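Alr4995 protein (Nostoc sp., PDB 6LRG) probably hydrolyses arginine to ornithine, ammonia and carbon dioxide in a guanidine-modifying hydrolase domain, and converts ornithine to proline in an NAD-binding C-terminal part. Local coordinates at residues 8-13 against 64-69; 13-18 against 253-258; 217-222 against 261-266. All coordinates share one frame; numbering follows the deposited sequence.

Contact 1: 8-13 against 64-69; sequences LMCPPD and PDLVFT. With ORN (L-ornithine), chain E.
T69 and L8 meet through a single hydrogen bond, in which the threonine hydroxyl OG1 donates to the L8 carbonyl O at 2.8 Å. The donor stands above the carbonyl plane, 39° out of it, so the bond does not follow a lone pair. With chi1 at 53° the hydroxyl lies between the backbone N and the carbonyl carbon of T69, which sends the methyl CG2 the other way, to lean on C10 CB at 3.8 Å. Were T69 replaced by alanine, L8 O would probably lose its hydroxyl donor and a gap would be likely to open beside C10 CB. Packing is tightest around C10, which buries more area than any other residue here: its CB lies 3.4 Å from L66 O, its SG faces L66 CD2, and its own carbonyl O has V67 CG1 at 3.3 Å. The strand that ends at M9 is the middle one of a three-stranded sheet, between 53-56 and 267-268, in keeping with one blade of the propeller-like fold of guanidine-modifying enzymes; the 64-69 loop packs where the chain leaves that strand. P12, still buried, brings its CA to 3.6 Å from V67 CG1. The looser side belongs to P11, partly exposed and turned away, and to D13, exposed and without contact with the loop. On its far side the loop holds the ligand: D65 OD1 accepts from the ornithine N at 2.7 Å, while OD2 is taken by Y19 OH. The F68 ring carries ornithine CD over one face, offset toward the rim; V67 CG2 stands 3.9 Å above the plane on the opposite face, over the ring centre, with D65 OD1 in plane at the edge.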
loop_
_atom_site.group_PDB
_atom_site.type_symbol
_atom_site.label_atom_id
_atom_site.label_comp_id
_atom_site.label_asym_id
_atom_site.label_seq_id
_atom_site.Cartn_x
_atom_site.Cartn_y
_atom_site.Cartn_z
ATOM N N LEU B 8 -50.330 -28.257 15.029
ATOM C CA LEU B 8 -49.652 -29.405 15.598
ATOM C C LEU B 8 -48.450 -28.948 16.402
ATOM O O LEU B 8 -47.616 -28.217 15.877
ATOM C CB LEU B 8 -49.213 -30.358 14.500
ATOM C CG LEU B 8 -48.489 -31.604 14.989
ATOM C CD1 LEU B 8 -49.447 -32.464 15.810
ATOM C CD2 LEU B 8 -47.940 -32.359 13.808
ATOM N N MET B 9 -48.372 -29.364 17.668
ATOM C CA MET B 9 -47.213 -29.075 18.523
ATOM C C MET B 9 -46.701 -30.342 19.206
ATOM O O MET B 9 -47.315 -31.404 19.088
ATOM C CB MET B 9 -47.556 -28.020 19.583
ATOM C CG MET B 9 -47.889 -26.665 19.007
ATOM S SD MET B 9 -48.212 -25.417 20.266
ATOM C CE MET B 9 -46.683 -25.463 21.200
ATOM N N CYS B 10 -45.583 -30.230 19.916
ATOM C CA CYS B 10 -45.007 -31.373 20.613
ATOM C C CYS B 10 -44.378 -30.910 21.924
ATOM O O CYS B 10 -43.528 -30.022 21.923
ATOM C CB CYS B 10 -43.980 -32.080 19.731
ATOM S SG CYS B 10 -43.283 -33.625 20.388
ATOM N N PRO B 11 -44.819 -31.496 23.055
ATOM C CA PRO B 11 -44.326 -31.104 24.380
ATOM C C PRO B 11 -42.831 -31.371 24.576
ATOM O O PRO B 11 -42.312 -32.392 24.119
ATOM C CB PRO B 11 -45.162 -31.963 25.336
ATOM C CG PRO B 11 -45.623 -33.104 24.520
ATOM C CD PRO B 11 -45.835 -32.559 23.145
ATOM N N PRO B 12 -42.145 -30.444 25.258
ATOM C CA PRO B 12 -40.704 -30.484 25.512
ATOM C C PRO B 12 -40.296 -31.440 26.616
ATOM O O PRO B 12 -39.362 -31.122 27.349
ATOM C CB PRO B 12 -40.391 -29.045 25.920
ATOM C CG PRO B 12 -41.663 -28.546 26.497
ATOM C CD PRO B 12 -42.746 -29.173 25.704
ATOM N N ASP B 13 -40.970 -32.582 26.732
ATOM C CA ASP B 13 -40.711 -33.513 27.830
ATOM C C ASP B 13 -39.318 -34.126 27.754
ATOM O O ASP B 13 -38.740 -34.465 28.780
ATOM C CB ASP B 13 -41.768 -34.623 27.869
ATOM C CG ASP B 13 -43.198 -34.086 27.878
ATOM O OD1 ASP B 13 -43.396 -32.860 28.048
ATOM O OD2 ASP B 13 -44.129 -34.904 27.732
ATOM N N PRO B 64 -34.851 -34.874 20.632
ATOM C CA PRO B 64 -35.231 -33.651 21.346
ATOM C C PRO B 64 -35.802 -32.580 20.425
ATOM O O PRO B 64 -36.537 -31.710 20.890
ATOM C CB PRO B 64 -33.911 -33.182 21.960
ATOM C CG PRO B 64 -32.859 -33.708 21.032
ATOM C CD PRO B 64 -33.387 -35.030 20.536
ATOM N N ASP B 65 -35.456 -32.638 19.140
ATOM C CA ASP B 65 -35.901 -31.637 18.178
ATOM C C ASP B 65 -37.308 -31.956 17.659
ATOM O O ASP B 65 -37.826 -31.271 16.783
ATOM C CB ASP B 65 -34.912 -31.542 17.006
ATOM C CG ASP B 65 -33.644 -30.754 17.356
ATOM O OD1 ASP B 65 -33.762 -29.579 17.769
ATOM O OD2 ASP B 65 -32.530 -31.315 17.218
ATOM N N LEU B 66 -37.932 -32.984 18.218
ATOM C CA LEU B 66 -39.300 -33.333 17.841
ATOM C C LEU B 66 -40.259 -32.192 18.164
ATOM O O LEU B 66 -41.315 -32.058 17.544
ATOM C CB LEU B 66 -39.733 -34.617 18.542
ATOM C CG LEU B 66 -40.811 -35.426 17.826
ATOM C CD1 LEU B 66 -40.261 -35.928 16.509
ATOM C CD2 LEU B 66 -41.322 -36.580 18.697
ATOM N N VAL B 67 -39.876 -31.345 19.118
ATOM C CA VAL B 67 -40.680 -30.180 19.474
ATOM C C VAL B 67 -40.848 -29.233 18.295
ATOM O O VAL B 67 -41.769 -28.416 18.270
ATOM C CB VAL B 67 -40.054 -29.394 20.646
ATOM C CG1 VAL B 67 -40.222 -30.150 21.934
ATOM C CG2 VAL B 67 -38.566 -29.110 20.372
ATOM N N PHE B 68 -39.943 -29.325 17.322
ATOM C CA PHE B 68 -39.992 -28.425 16.171
ATOM C C PHE B 68 -40.809 -29.046 15.050
ATOM O O PHE B 68 -40.270 -29.518 14.049
ATOM C CB PHE B 68 -38.580 -28.063 15.707
ATOM C CG PHE B 68 -37.808 -27.270 16.732
ATOM C CD1 PHE B 68 -38.312 -26.062 17.208
ATOM C CD2 PHE B 68 -36.601 -27.738 17.237
ATOM C CE1 PHE B 68 -37.619 -25.331 18.162
ATOM C CE2 PHE B 68 -35.903 -27.012 18.194
ATOM C CZ PHE B 68 -36.409 -25.807 18.652
ATOM N N THR B 69 -42.126 -29.026 15.240
ATOM C CA THR B 69 -43.054 -29.687 14.335
ATOM C C THR B 69 -43.227 -28.986 12.992
ATOM O O THR B 69 -43.763 -29.578 12.066
ATOM C CB THR B 69 -44.426 -29.809 14.972
ATOM O OG1 THR B 69 -44.835 -28.510 15.410
ATOM C CG2 THR B 69 -44.380 -30.773 16.158
HETATM N N ORN E . -32.403 -28.118 15.934
HETATM C CA ORN E . -33.335 -27.960 14.860
HETATM C CB ORN E . -33.983 -26.592 14.901
HETATM C CG ORN E . -35.003 -26.472 13.790
HETATM C CD ORN E . -35.819 -25.211 13.968
HETATM N NE ORN E . -36.416 -24.829 12.725
HETATM C C ORN E . -32.593 -28.166 13.560
HETATM O O ORN E . -33.153 -28.698 12.566
HETATM O OXT ORN E . -31.387 -27.822 13.491
#

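Contact 2: 13-18 against 253-258; sequences DHYDVD and TEFLKA. With ORN (L-ornithine), chain E.
The Y15 ring has F255 over one face, with CE1 standing 3.6 Å above the plane and over its centre, while A258 CB and E254 O lie at the edge, near the ring plane. The two aromatic planes are oblique, inclined at 42° with centroids 4.5 Å apart. Their closest approach is F255 CD1 to Y15 CZ, 3.4 Å. With CG anti to the backbone N (chi1 176°), the tyrosine extends from its loop until the hydroxyl meets the backbone of 253-256: Y15 OH donates to E254 O at 2.9 Å, in the carbonyl plane and on a lone pair. That bond, together with F255 on the face, helps to set the position of the ring. The structure being joined is a short, weakly bonded helix, 253-256, set against the loop between strand 6-9 and helix 34-49; A37 of the latter touches Y15, E254 and F255. Beside the tyrosine, A258 CB presses on Y15 OH at 3.2 Å, and V17 adds its CG2 against K257 O. The charged ends of E254 and K257 find their main partners beyond the two segments. E254 is held by R36 and by the backbone N of S33, and K257 NZ donates to K31 O besides making a weak, long salt bridge to E254 OE2. A258, covered by the tyrosine on its methyl, turns its carbonyl to the ornithine site, probably the active site, where A258 O accepts from the ornithine N at 3.1 Å and also from N22 ND2.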
loop_
_atom_site.group_PDB
_atom_site.type_symbol
_atom_site.label_atom_id
_atom_site.label_comp_id
_atom_site.label_asym_id
_atom_site.label_seq_id
_atom_site.Cartn_x
_atom_site.Cartn_y
_atom_site.Cartn_z
ATOM N N ASP B 13 -40.970 -32.582 26.732
ATOM C CA ASP B 13 -40.711 -33.513 27.830
ATOM C C ASP B 13 -39.318 -34.126 27.754
ATOM O O ASP B 13 -38.740 -34.465 28.780
ATOM C CB ASP B 13 -41.768 -34.623 27.869
ATOM C CG ASP B 13 -43.198 -34.086 27.878
ATOM O OD1 ASP B 13 -43.396 -32.860 28.048
ATOM O OD2 ASP B 13 -44.129 -34.904 27.732
ATOM N N HIS B 14 -38.774 -34.257 26.546
ATOM C CA HIS B 14 -37.419 -34.776 26.383
ATOM C C HIS B 14 -36.542 -33.799 25.621
ATOM O O HIS B 14 -35.612 -34.184 24.915
ATOM C CB HIS B 14 -37.453 -36.122 25.678
ATOM C CG HIS B 14 -38.373 -37.097 26.332
ATOM N ND1 HIS B 14 -39.672 -37.291 25.912
ATOM C CD2 HIS B 14 -38.201 -37.895 27.411
ATOM C CE1 HIS B 14 -40.249 -38.195 26.684
ATOM N NE2 HIS B 14 -39.379 -38.577 27.600
ATOM N N TYR B 15 -36.841 -32.520 25.780
ATOM C CA TYR B 15 -36.136 -31.494 25.042
ATOM C C TYR B 15 -34.712 -31.327 25.553
ATOM O O TYR B 15 -34.427 -31.588 26.724
ATOM C CB TYR B 15 -36.896 -30.182 25.129
ATOM C CG TYR B 15 -36.203 -29.023 24.467
ATOM C CD1 TYR B 15 -36.074 -28.964 23.085
ATOM C CD2 TYR B 15 -35.694 -27.974 25.226
ATOM C CE1 TYR B 15 -35.440 -27.893 22.472
ATOM C CE2 TYR B 15 -35.066 -26.898 24.627
ATOM C CZ TYR B 15 -34.937 -26.861 23.249
ATOM O OH TYR B 15 -34.306 -25.789 22.657
ATOM N N ASP B 16 -33.828 -30.893 24.661
ATOM C CA ASP B 16 -32.420 -30.716 24.984
ATOM C C ASP B 16 -31.664 -30.141 23.781
ATOM O O ASP B 16 -32.256 -29.838 22.744
ATOM C CB ASP B 16 -31.806 -32.057 25.414
ATOM C CG ASP B 16 -30.490 -31.897 26.166
ATOM O OD1 ASP B 16 -30.348 -30.925 26.947
ATOM O OD2 ASP B 16 -29.609 -32.764 25.995
ATOM N N VAL B 17 -30.358 -29.962 23.945
ATOM C CA VAL B 17 -29.459 -29.720 22.829
ATOM C C VAL B 17 -28.382 -30.808 22.889
ATOM O O VAL B 17 -27.349 -30.644 23.527
ATOM C CB VAL B 17 -28.850 -28.302 22.878
ATOM C CG1 VAL B 17 -27.953 -28.060 21.684
ATOM C CG2 VAL B 17 -29.951 -27.256 22.912
ATOM N N ASP B 18 -28.661 -31.937 22.245
ATOM C CA ASP B 18 -27.809 -33.125 22.304
ATOM C C ASP B 18 -26.611 -33.054 21.370
ATOM O O ASP B 18 -25.684 -33.862 21.471
ATOM C CB ASP B 18 -28.631 -34.375 21.959
ATOM C CG ASP B 18 -29.420 -34.912 23.142
ATOM O OD1 ASP B 18 -28.916 -34.812 24.281
ATOM O OD2 ASP B 18 -30.553 -35.416 22.936
ATOM N N THR B 253 -36.824 -18.076 24.806
ATOM C CA THR B 253 -35.367 -18.042 24.819
ATOM C C THR B 253 -34.732 -19.420 24.953
ATOM O O THR B 253 -33.635 -19.652 24.447
ATOM C CB THR B 253 -34.851 -17.131 25.962
ATOM O OG1 THR B 253 -34.893 -17.835 27.211
ATOM C CG2 THR B 253 -35.707 -15.865 26.062
ATOM N N GLU B 254 -35.417 -20.347 25.608
ATOM C CA GLU B 254 -34.841 -21.673 25.800
ATOM C C GLU B 254 -34.857 -22.488 24.497
ATOM O O GLU B 254 -34.189 -23.521 24.383
ATOM C CB GLU B 254 -35.578 -22.415 26.909
ATOM C CG GLU B 254 -34.723 -23.435 27.641
ATOM C CD GLU B 254 -33.636 -22.806 28.499
ATOM O OE1 GLU B 254 -33.723 -21.594 28.803
ATOM O OE2 GLU B 254 -32.689 -23.529 28.881
ATOM N N PHE B 255 -35.599 -22.013 23.501
ATOM C CA PHE B 255 -35.655 -22.715 22.224
ATOM C C PHE B 255 -34.838 -21.999 21.146
ATOM O O PHE B 255 -34.369 -22.630 20.188
ATOM C CB PHE B 255 -37.111 -22.900 21.795
ATOM C CG PHE B 255 -37.894 -23.789 22.725
ATOM C CD1 PHE B 255 -37.825 -25.170 22.607
ATOM C CD2 PHE B 255 -38.671 -23.247 23.740
ATOM C CE1 PHE B 255 -38.539 -25.993 23.472
ATOM C CE2 PHE B 255 -39.386 -24.064 24.606
ATOM C CZ PHE B 255 -39.316 -25.437 24.472
ATOM N N LEU B 256 -34.633 -20.695 21.312
ATOM C CA LEU B 256 -33.673 -19.984 20.474
ATOM C C LEU B 256 -32.296 -20.637 20.567
ATOM O O LEU B 256 -31.454 -20.412 19.713
ATOM C CB LEU B 256 -33.551 -18.512 20.868
ATOM C CG LEU B 256 -34.726 -17.542 20.757
ATOM C CD1 LEU B 256 -34.230 -16.159 20.343
ATOM C CD2 LEU B 256 -35.772 -18.050 19.801
ATOM N N LYS B 257 -32.077 -21.443 21.603
ATOM C CA LYS B 257 -30.790 -22.086 21.840
ATOM C C LYS B 257 -30.647 -23.425 21.107
ATOM O O LYS B 257 -29.566 -24.026 21.082
ATOM C CB LYS B 257 -30.586 -22.274 23.342
ATOM C CG LYS B 257 -30.695 -20.950 24.123
ATOM C CD LYS B 257 -30.503 -21.108 25.630
ATOM C CE LYS B 257 -29.932 -22.476 25.993
ATOM N NZ LYS B 257 -29.784 -22.635 27.465
ATOM N N ALA B 258 -31.737 -23.896 20.510
ATOM C CA ALA B 258 -31.641 -25.050 19.623
ATOM C C ALA B 258 -31.798 -24.597 18.182
ATOM O O ALA B 258 -31.620 -25.378 17.263
ATOM C CB ALA B 258 -32.672 -26.084 19.960
HETATM N N ORN E . -32.403 -28.118 15.934
HETATM C CA ORN E . -33.335 -27.960 14.860
HETATM C CB ORN E . -33.983 -26.592 14.901
HETATM C CG ORN E . -35.003 -26.472 13.790
HETATM C CD ORN E . -35.819 -25.211 13.968
HETATM N NE ORN E . -36.416 -24.829 12.725
HETATM C C ORN E . -32.593 -28.166 13.560
HETATM O O ORN E . -33.153 -28.698 12.566
HETATM O OXT ORN E . -31.387 -27.822 13.491
#

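Contact 3: 217-222 against 261-266; sequences ACNTVN and AAKCLT. With ORN (L-ornithine), chain E.
K263, which lies against N219 across the contact, has its carbonyl O gripped twice by T266: the backbone N donates at 3.0 Å and the hydroxyl OG1 at 3.2 Å, both from the same face of the carbonyl plane. This pins the end of a short run of helical backbone, 262-265, that leads into strand 267-268 and borders the ornithine site through C264, where guanidine-modifying enzymes of this fold carry their nucleophilic cysteine; C264 is consistent with that role. The partner segment comes in through N219, the centre of an inverse gamma turn just before strand 221-223. Across the contact K263 N donates to N219 O at 3.0 Å; the N-H points fairly well (154°), but it arrives far above the carbonyl plane. A262 CB lies against the same oxygen. In the asparagine, chi1 of -157° places CG beside the carbonyl carbon and carries the amide across to K263 and C264, crossing the lysine obliquely; a weak bond from C264 N to N219 OD1 is doubtful, because that oxygen is modelled too close to K263 CB. Farther along, V221 packs CG2 at 3.6 Å from T266 OG1, on an apolar flank that F7 and L48 also touch. The lysine chain bends at chi2, and its CG passes T220 O before the end turns away. From the same amide, N219 ND2 donates to C264 SG at 3.1 Å, nearly straight at 169° and with the sulfur in the amide plane, and the same SG lies 3.0 Å from ornithine NE.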
loop_
_atom_site.group_PDB
_atom_site.type_symbol
_atom_site.label_atom_id
_atom_site.label_comp_id
_atom_site.label_asym_id
_atom_site.label_seq_id
_atom_site.Cartn_x
_atom_site.Cartn_y
_atom_site.Cartn_z
ATOM N N ALA B 217 -37.902 -12.671 14.872
ATOM C CA ALA B 217 -39.155 -11.954 14.659
ATOM C C ALA B 217 -39.990 -12.548 13.522
ATOM O O ALA B 217 -41.216 -12.446 13.517
ATOM C CB ALA B 217 -38.874 -10.483 14.381
ATOM N N CYS B 218 -39.324 -13.163 12.552
ATOM C CA CYS B 218 -40.020 -13.704 11.395
ATOM C C CYS B 218 -40.654 -15.038 11.730
ATOM O O CYS B 218 -41.510 -15.553 11.003
ATOM C CB CYS B 218 -39.062 -13.849 10.230
ATOM S SG CYS B 218 -38.655 -12.258 9.494
ATOM N N ASN B 219 -40.214 -15.571 12.858
ATOM C CA ASN B 219 -40.613 -16.870 13.364
ATOM C C ASN B 219 -41.857 -16.707 14.261
ATOM O O ASN B 219 -41.916 -17.086 15.427
ATOM C CB ASN B 219 -39.335 -17.509 13.959
ATOM C CG ASN B 219 -39.383 -19.008 14.031
ATOM O OD1 ASN B 219 -40.408 -19.537 13.959
ATOM N ND2 ASN B 219 -38.246 -19.663 13.868
ATOM N N THR B 220 -42.864 -16.162 13.575
ATOM C CA THR B 220 -44.125 -15.660 14.088
ATOM C C THR B 220 -45.299 -16.507 13.630
ATOM O O THR B 220 -45.425 -16.817 12.440
ATOM C CB THR B 220 -44.356 -14.197 13.610
ATOM O OG1 THR B 220 -43.746 -13.283 14.527
ATOM C CG2 THR B 220 -45.832 -13.869 13.480
ATOM N N VAL B 221 -46.144 -16.884 14.585
ATOM C CA VAL B 221 -47.401 -17.544 14.288
ATOM C C VAL B 221 -48.439 -16.471 14.040
ATOM O O VAL B 221 -48.582 -15.543 14.830
ATOM C CB VAL B 221 -47.827 -18.456 15.436
ATOM C CG1 VAL B 221 -49.160 -19.105 15.138
ATOM C CG2 VAL B 221 -46.760 -19.500 15.675
ATOM N N ASN B 222 -49.152 -16.582 12.935
ATOM C CA ASN B 222 -50.152 -15.592 12.617
ATOM C C ASN B 222 -51.520 -16.218 12.539
ATOM O O ASN B 222 -51.812 -16.981 11.620
ATOM C CB ASN B 222 -49.816 -14.891 11.304
ATOM C CG ASN B 222 -50.961 -14.059 10.788
ATOM O OD1 ASN B 222 -51.372 -13.097 11.433
ATOM N ND2 ASN B 222 -51.489 -14.425 9.617
ATOM N N ALA B 261 -38.007 -20.806 17.235
ATOM C CA ALA B 261 -38.896 -20.004 18.075
ATOM C C ALA B 261 -40.356 -20.383 17.874
ATOM O O ALA B 261 -40.690 -21.561 17.723
ATOM C CB ALA B 261 -38.699 -18.522 17.804
ATOM N N ALA B 262 -41.223 -19.377 17.867
ATOM C CA ALA B 262 -42.655 -19.626 17.872
ATOM C C ALA B 262 -43.088 -20.450 16.666
ATOM O O ALA B 262 -43.705 -21.500 16.854
ATOM C CB ALA B 262 -43.436 -18.311 17.938
ATOM N N LYS B 263 -42.771 -19.993 15.449
ATOM C CA LYS B 263 -43.218 -20.700 14.238
ATOM C C LYS B 263 -42.715 -22.137 14.249
ATOM O O LYS B 263 -43.462 -23.045 13.914
ATOM C CB LYS B 263 -42.723 -20.033 12.955
ATOM C CG LYS B 263 -43.677 -19.331 12.118
ATOM C CD LYS B 263 -44.186 -20.270 11.103
ATOM C CE LYS B 263 -44.992 -19.485 10.124
ATOM N NZ LYS B 263 -45.259 -20.284 8.925
ATOM N N CYS B 264 -41.453 -22.335 14.634
ATOM C CA CYS B 264 -40.817 -23.643 14.559
ATOM C C CYS B 264 -41.479 -24.665 15.448
ATOM O O CYS B 264 -41.449 -25.863 15.166
ATOM C CB CYS B 264 -39.345 -23.539 14.936
ATOM S SG CYS B 264 -38.378 -22.764 13.674
ATOM N N LEU B 265 -42.066 -24.179 16.531
ATOM C CA LEU B 265 -42.719 -25.041 17.499
ATOM C C LEU B 265 -44.143 -25.429 17.072
ATOM O O LEU B 265 -44.788 -26.234 17.737
ATOM C CB LEU B 265 -42.726 -24.346 18.858
ATOM C CG LEU B 265 -41.334 -24.239 19.478
ATOM C CD1 LEU B 265 -41.305 -23.225 20.616
ATOM C CD2 LEU B 265 -40.869 -25.610 19.944
ATOM N N THR B 266 -44.616 -24.870 15.958
ATOM C CA THR B 266 -45.980 -25.109 15.489
ATOM C C THR B 266 -46.041 -25.527 14.031
ATOM O O THR B 266 -45.147 -25.221 13.246
ATOM C CB THR B 266 -46.885 -23.850 15.632
ATOM O OG1 THR B 266 -46.547 -22.889 14.619
ATOM C CG2 THR B 266 -46.757 -23.218 17.012
HETATM N N ORN E . -32.403 -28.118 15.934
HETATM C CA ORN E . -33.335 -27.960 14.860
HETATM C CB ORN E . -33.983 -26.592 14.901
HETATM C CG ORN E . -35.003 -26.472 13.790
HETATM C CD ORN E . -35.819 -25.211 13.968
HETATM N NE ORN E . -36.416 -24.829 12.725
HETATM C C ORN E . -32.593 -28.166 13.560
HETATM O O ORN E . -33.153 -28.698 12.566
HETATM O OXT ORN E . -31.387 -27.822 13.491
#

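How the contacts relate
From the N terminus, strand 6-9 runs into 8-13, and contact 1 closes the first loop when the chain returns at 64-69 after helix 34-49 and strand 53-56. Contact 2 starts at D13, shared with contact 1, and waits until 253-258 to close, so the two cross. Contact 3 opens at 217-222, after contact 1 has closed, and ends at 261-266, crossing contact 2 but in series with contact 1. Segment 261-266 leads into strand 267-268, which pairs with strand 6-9. The centres lie about 10 to 15 Å apart, and all three touch the same ornithine, through segments 64-69, 253-258 and 261-266, which border one site.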